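Local coordinates for 2-(acetamidomethylene)succinate hydrolase (Mesorhizobium loti, PDB 3KXP), which hydrolyses (E)-2-(acetamidomethylene)succinate to succinic semialdehyde, acetate, ammonia and carbon dioxide, the last step of vitamin B6 degradation, at residues Asn147-Ala152 against Lys256-Val261; Asp246-Tyr251 against Ser278-Asp283. All coordinates share one frame; numbering follows the deposited sequence.

Contact 1 of 2, residues Asn147-Ala152 against Lys256-Val261; sequences NSVTAA and KPVLIV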
loop_
_atom_site.group_PDB
_atom_site.type_symbol
_atom_site.label_atom_id
_atom_site.label_comp_id
_atom_site.label_asym_id
_atom_site.label_seq_id
_atom_site.Cartn_x
_atom_site.Cartn_y
_atom_site.Cartn_z
ATOM N N ASN A 147 -12.656 -3.282 14.038
ATOM C CA ASN A 147 -13.772 -2.357 14.055
ATOM C C ASN A 147 -13.766 -1.423 12.854
ATOM O O ASN A 147 -14.803 -1.220 12.222
ATOM C CB ASN A 147 -13.773 -1.531 15.348
ATOM C CG ASN A 147 -14.049 -2.380 16.578
ATOM O OD1 ASN A 147 -14.572 -3.488 16.466
ATOM N ND2 ASN A 147 -13.711 -1.860 17.759
ATOM N N SER A 148 -12.603 -0.859 12.531
ATOM C CA SER A 148 -12.511 0.062 11.407
ATOM C C SER A 148 -12.866 -0.564 10.061
ATOM O O SER A 148 -13.593 0.037 9.273
ATOM C CB SER A 148 -11.117 0.675 11.332
ATOM O OG SER A 148 -10.887 1.522 12.437
ATOM N N VAL A 149 -12.364 -1.763 9.787
ATOM C CA VAL A 149 -12.664 -2.408 8.515
ATOM C C VAL A 149 -14.155 -2.748 8.426
ATOM O O VAL A 149 -14.754 -2.645 7.352
ATOM C CB VAL A 149 -11.813 -3.675 8.318
ATOM C CG1 VAL A 149 -12.162 -4.344 6.988
ATOM C CG2 VAL A 149 -10.328 -3.306 8.355
ATOM N N THR A 150 -14.756 -3.141 9.551
ATOM C CA THR A 150 -16.186 -3.455 9.573
ATOM C C THR A 150 -16.963 -2.164 9.278
ATOM O O THR A 150 -17.911 -2.159 8.497
ATOM C CB THR A 150 -16.626 -4.006 10.948
ATOM O OG1 THR A 150 -15.906 -5.211 11.232
ATOM C CG2 THR A 150 -18.122 -4.316 10.953
ATOM N N ALA A 151 -16.532 -1.068 9.891
ATOM C CA ALA A 151 -17.169 0.228 9.699
ATOM C C ALA A 151 -17.081 0.690 8.244
ATOM O O ALA A 151 -18.076 1.115 7.658
ATOM C CB ALA A 151 -16.523 1.267 10.616
ATOM N N ALA A 152 -15.883 0.610 7.676
ATOM C CA ALA A 152 -15.644 1.022 6.298
ATOM C C ALA A 152 -16.510 0.253 5.299
ATOM O O ALA A 152 -16.992 0.813 4.314
ATOM C CB ALA A 152 -14.169 0.836 5.955
ATOM N N LYS A 256 -13.486 0.704 0.216
ATOM C CA LYS A 256 -12.538 1.795 0.393
ATOM C C LYS A 256 -11.125 1.250 0.620
ATOM O O LYS A 256 -10.951 0.102 1.027
ATOM C CB LYS A 256 -12.964 2.678 1.572
ATOM C CG LYS A 256 -14.413 3.136 1.507
ATOM C CD LYS A 256 -14.745 3.721 0.140
ATOM C CE LYS A 256 -14.069 5.057 -0.087
ATOM N NZ LYS A 256 -14.888 6.161 0.470
ATOM N N PRO A 257 -10.096 2.073 0.359
ATOM C CA PRO A 257 -8.693 1.666 0.535
ATOM C C PRO A 257 -8.380 1.154 1.938
ATOM O O PRO A 257 -8.757 1.773 2.933
ATOM C CB PRO A 257 -7.918 2.944 0.218
ATOM C CG PRO A 257 -8.823 3.651 -0.754
ATOM C CD PRO A 257 -10.178 3.462 -0.125
ATOM N N VAL A 258 -7.685 0.023 2.006
ATOM C CA VAL A 258 -7.293 -0.560 3.280
ATOM C C VAL A 258 -5.848 -1.045 3.235
ATOM O O VAL A 258 -5.483 -1.873 2.403
ATOM C CB VAL A 258 -8.202 -1.745 3.659
ATOM C CG1 VAL A 258 -7.716 -2.392 4.965
ATOM C CG2 VAL A 258 -9.640 -1.260 3.803
ATOM N N LEU A 259 -5.020 -0.505 4.120
ATOM C CA LEU A 259 -3.630 -0.910 4.202
ATOM C C LEU A 259 -3.551 -1.951 5.317
ATOM O O LEU A 259 -3.983 -1.696 6.439
ATOM C CB LEU A 259 -2.745 0.280 4.552
ATOM C CG LEU A 259 -1.275 -0.052 4.839
ATOM C CD1 LEU A 259 -0.551 -0.390 3.533
ATOM C CD2 LEU A 259 -0.602 1.149 5.508
ATOM N N ILE A 260 -3.018 -3.125 5.013
ATOM C CA ILE A 260 -2.902 -4.168 6.022
ATOM C C ILE A 260 -1.497 -4.143 6.603
ATOM O O ILE A 260 -0.509 -4.237 5.868
ATOM C CB ILE A 260 -3.157 -5.564 5.431
ATOM C CG1 ILE A 260 -4.545 -5.622 4.793
ATOM C CG2 ILE A 260 -3.050 -6.610 6.524
ATOM C CD1 ILE A 260 -4.817 -6.920 4.044
ATOM N N VAL A 261 -1.406 -3.997 7.919
ATOM C CA VAL A 261 -0.112 -3.975 8.578
ATOM C C VAL A 261 -0.030 -5.142 9.542
ATOM O O VAL A 261 -0.925 -5.330 10.368
ATOM C CB VAL A 261 0.107 -2.664 9.362
ATOM C CG1 VAL A 261 1.421 -2.727 10.115
ATOM C CG2 VAL A 261 0.117 -1.482 8.402
#

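Contact 2 of 2, residues Asp246-Tyr251 against Ser278-Asp283; sequences DLVPAY and SRLRPD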
loop_
_atom_site.group_PDB
_atom_site.type_symbol
_atom_site.label_atom_id
_atom_site.label_comp_id
_atom_site.label_asym_id
_atom_site.label_seq_id
_atom_site.Cartn_x
_atom_site.Cartn_y
_atom_site.Cartn_z
ATOM N N ASP A 246 -16.568 -14.258 12.301
ATOM C CA ASP A 246 -16.066 -14.289 10.938
ATOM C C ASP A 246 -15.870 -12.874 10.403
ATOM O O ASP A 246 -16.816 -12.096 10.307
ATOM C CB ASP A 246 -17.046 -15.078 10.056
ATOM C CG ASP A 246 -16.512 -15.330 8.655
ATOM O OD1 ASP A 246 -15.293 -15.161 8.429
ATOM O OD2 ASP A 246 -17.317 -15.716 7.782
ATOM N N LEU A 247 -14.627 -12.557 10.049
ATOM C CA LEU A 247 -14.271 -11.243 9.537
ATOM C C LEU A 247 -14.132 -11.224 8.008
ATOM O O LEU A 247 -13.851 -10.178 7.417
ATOM C CB LEU A 247 -12.960 -10.791 10.194
ATOM C CG LEU A 247 -12.615 -9.303 10.123
ATOM C CD1 LEU A 247 -13.778 -8.475 10.669
ATOM C CD2 LEU A 247 -11.344 -9.039 10.916
ATOM N N VAL A 248 -14.339 -12.377 7.376
ATOM C CA VAL A 248 -14.222 -12.504 5.923
ATOM C C VAL A 248 -15.141 -11.552 5.148
ATOM O O VAL A 248 -14.691 -10.853 4.238
ATOM C CB VAL A 248 -14.485 -13.972 5.473
ATOM C CG1 VAL A 248 -14.563 -14.064 3.954
ATOM C CG2 VAL A 248 -13.375 -14.869 5.982
ATOM N N PRO A 249 -16.441 -11.511 5.494
ATOM C CA PRO A 249 -17.368 -10.613 4.786
ATOM C C PRO A 249 -16.894 -9.158 4.783
ATOM O O PRO A 249 -16.969 -8.472 3.764
ATOM C CB PRO A 249 -18.672 -10.790 5.559
ATOM C CG PRO A 249 -18.598 -12.228 5.998
ATOM C CD PRO A 249 -17.160 -12.348 6.471
ATOM N N ALA A 250 -16.391 -8.698 5.927
ATOM C CA ALA A 250 -15.903 -7.329 6.056
ATOM C C ALA A 250 -14.709 -7.035 5.137
ATOM O O ALA A 250 -14.654 -5.980 4.510
ATOM C CB ALA A 250 -15.538 -7.041 7.502
ATOM N N TYR A 251 -13.744 -7.941 5.059
ATOM C CA TYR A 251 -12.611 -7.693 4.171
ATOM C C TYR A 251 -13.011 -7.922 2.718
ATOM O O TYR A 251 -12.540 -7.232 1.821
ATOM C CB TYR A 251 -11.416 -8.585 4.521
ATOM C CG TYR A 251 -10.469 -7.977 5.532
ATOM C CD1 TYR A 251 -10.784 -7.944 6.889
ATOM C CD2 TYR A 251 -9.238 -7.461 5.130
ATOM C CE1 TYR A 251 -9.888 -7.422 7.825
ATOM C CE2 TYR A 251 -8.336 -6.937 6.054
ATOM C CZ TYR A 251 -8.666 -6.924 7.400
ATOM O OH TYR A 251 -7.755 -6.450 8.318
ATOM N N SER A 278 -4.601 -11.921 2.012
ATOM C CA SER A 278 -4.135 -11.362 0.748
ATOM C C SER A 278 -4.697 -12.112 -0.454
ATOM O O SER A 278 -4.913 -11.528 -1.501
ATOM C CB SER A 278 -2.607 -11.362 0.687
ATOM O OG SER A 278 -2.080 -10.295 1.456
ATOM N N ARG A 279 -4.933 -13.408 -0.308
ATOM C CA ARG A 279 -5.491 -14.186 -1.407
ATOM C C ARG A 279 -6.973 -13.816 -1.590
ATOM O O ARG A 279 -7.507 -13.865 -2.697
ATOM C CB ARG A 279 -5.345 -15.677 -1.108
ATOM C CG ARG A 279 -5.920 -16.587 -2.164
ATOM C CD ARG A 279 -5.663 -18.036 -1.780
ATOM N NE ARG A 279 -4.254 -18.241 -1.452
ATOM C CZ ARG A 279 -3.818 -18.718 -0.290
ATOM N NH1 ARG A 279 -4.679 -19.047 0.665
ATOM N NH2 ARG A 279 -2.515 -18.860 -0.082
ATOM N N LEU A 280 -7.622 -13.443 -0.487
ATOM C CA LEU A 280 -9.027 -13.041 -0.492
ATOM C C LEU A 280 -9.153 -11.661 -1.142
ATOM O O LEU A 280 -10.080 -11.399 -1.917
ATOM C CB LEU A 280 -9.559 -12.973 0.947
ATOM C CG LEU A 280 -10.971 -12.405 1.092
ATOM C CD1 LEU A 280 -11.971 -13.385 0.481
ATOM C CD2 LEU A 280 -11.278 -12.155 2.571
ATOM N N ARG A 281 -8.213 -10.783 -0.799
ATOM C CA ARG A 281 -8.174 -9.425 -1.331
ATOM C C ARG A 281 -6.750 -9.110 -1.760
ATOM O O ARG A 281 -6.019 -8.402 -1.069
ATOM C CB ARG A 281 -8.631 -8.406 -0.275
ATOM C CG ARG A 281 -10.120 -8.462 0.061
ATOM C CD ARG A 281 -10.971 -8.173 -1.170
ATOM N NE ARG A 281 -10.662 -6.875 -1.763
ATOM C CZ ARG A 281 -11.163 -5.718 -1.341
ATOM N NH1 ARG A 281 -10.823 -4.587 -1.943
ATOM N NH2 ARG A 281 -12.015 -5.692 -0.327
ATOM N N PRO A 282 -6.329 -9.644 -2.907
ATOM C CA PRO A 282 -4.968 -9.379 -3.374
ATOM C C PRO A 282 -4.671 -7.921 -3.675
ATOM O O PRO A 282 -3.511 -7.515 -3.684
ATOM C CB PRO A 282 -4.846 -10.273 -4.607
ATOM C CG PRO A 282 -6.276 -10.461 -5.060
ATOM C CD PRO A 282 -7.015 -10.617 -3.774
ATOM N N ASP A 283 -5.713 -7.127 -3.891
ATOM C CA ASP A 283 -5.535 -5.714 -4.221
ATOM C C ASP A 283 -5.192 -4.799 -3.043
ATOM O O ASP A 283 -4.727 -3.679 -3.248
ATOM C CB ASP A 283 -6.798 -5.194 -4.907
ATOM C CG ASP A 283 -8.011 -5.252 -3.994
ATOM O OD1 ASP A 283 -8.446 -4.187 -3.494
ATOM O OD2 ASP A 283 -8.517 -6.370 -3.759
#

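Contact 1 of 2, residues Asn147-Ala152 against Lys256-Val261
Val149 and Ala152, about one turn apart on helix 143-154, are the residues with which that helix meets Lys256 and Val258, and they illustrate how small apolar side chains let a helix settle on a sheet. No hydrogen bond crosses between the two segments; the contact is made by van der Waals packing. Val149 comes first. Its CG2 methyl lies 4.4 Å from CG1 of Val258, so the two valines meet by one branch each, at loose van der Waals range. The CA atoms of this pair stand 7.7 Å apart. On Val258 the touching CG1 is the branch anti to the backbone N (chi1 177°), and the CA-CB bond of this residue is directed at the helix.

Ala152 follows, its amide held in the helix by Ser148 O. Its CB points at the other segment and comes 4.9 Å from CB of Lys256, close to where the chain is about to enter strand 258-263. Here the backbones draw nearer, with the CA atoms of Ala152 and Lys256 6.7 Å apart. The aliphatic part of the lysine carries this end of the contact: its CG passes 4.5 Å from Ala152 O. Beyond CG the lysine chain bends repeatedly and leads its ammonium group away, to the carbonyl oxygens of Pro156 and Val159. Polar end and apolar stem are thus used separately.

Val149 also rests on Ala164 and Ala152 on Val162, so the helix lies over strand 159-165 as well as its neighbour 258-263. This is the layered packing of the alpha/beta hydrolase fold, in which the helix that follows the nucleophile elbow, where Ser142, the probable nucleophile, immediately precedes it, leans on the central parallel strands.

Contact 2 of 2, residues Asp246-Tyr251 against Ser278-Asp283
Arg281 reaches from just beyond the end of helix 271-280 to the backbone of Tyr251, and this polar link is the one hydrogen bond across the contact. Arg281 NH2 donates to Tyr251 O over 2.7 Å, approaching nearly in line with the carbonyl (C=O...N angle 168°), although the hydrogen bond is bent at the hydrogen (N-H...O 140°). Arg281 CG, anti to the carbonyl carbon (chi1 -70°), lies 3.2 Å from Tyr251 O, and bends at chi2 and chi3 turn the guanidinium back so that NH2 reaches the same oxygen. NH2 also bonds Val254 O, so one nitrogen serves two carbonyls at the C-terminal end of helix 248-253, where they would probably stabilise the positive charge.

The salt bridge lies within 278-283. Asp283 is gripped side-on: NE meets OD2 at 3.0 Å in the guanidinium plane and NH1 meets OD1 at 2.9 Å, both oxygens using their syn lone pairs, which fixes the rotation of the group. A leucine in place of Arg281 would probably leave Asp283 without its charge partner and Tyr251 O without this donor.

Apolar packing centres on Leu280, whose CD2 sits 4.0 Å from Val248 CG1 and 4.1 Å from Tyr251 CB.

Helix 248-253 is thereby joined to the end of helix 271-280, with Tyr251 also resting on Pro169 and Leu280 on Tyr170, and Asp283 bonding Asn310 of the second subunit.

The centres of contacts 1 and 2 lie about 10 Å apart, on the same side of the chain's centre and within one alpha/beta hydrolase fold. Their segments alternate along the chain: 147-152, 246-251, 256-261, 278-283. Helix 248-253 leads into strand 258-263, which is followed by helix 271-280, and the packing of these elements joins the later part of the fold to the earlier helix 143-154. The two contacts also touch directly, Tyr251 CD1 packing 3.9 Å from Val149 CG1 and Tyr251 CE2 4.1 Å from Ile260 CD1. Both have segments that reach the second subunit, through Pro257 and Leu259 in one and Pro282 and Asp283 in the other, so these parts lie close to the homodimer interface.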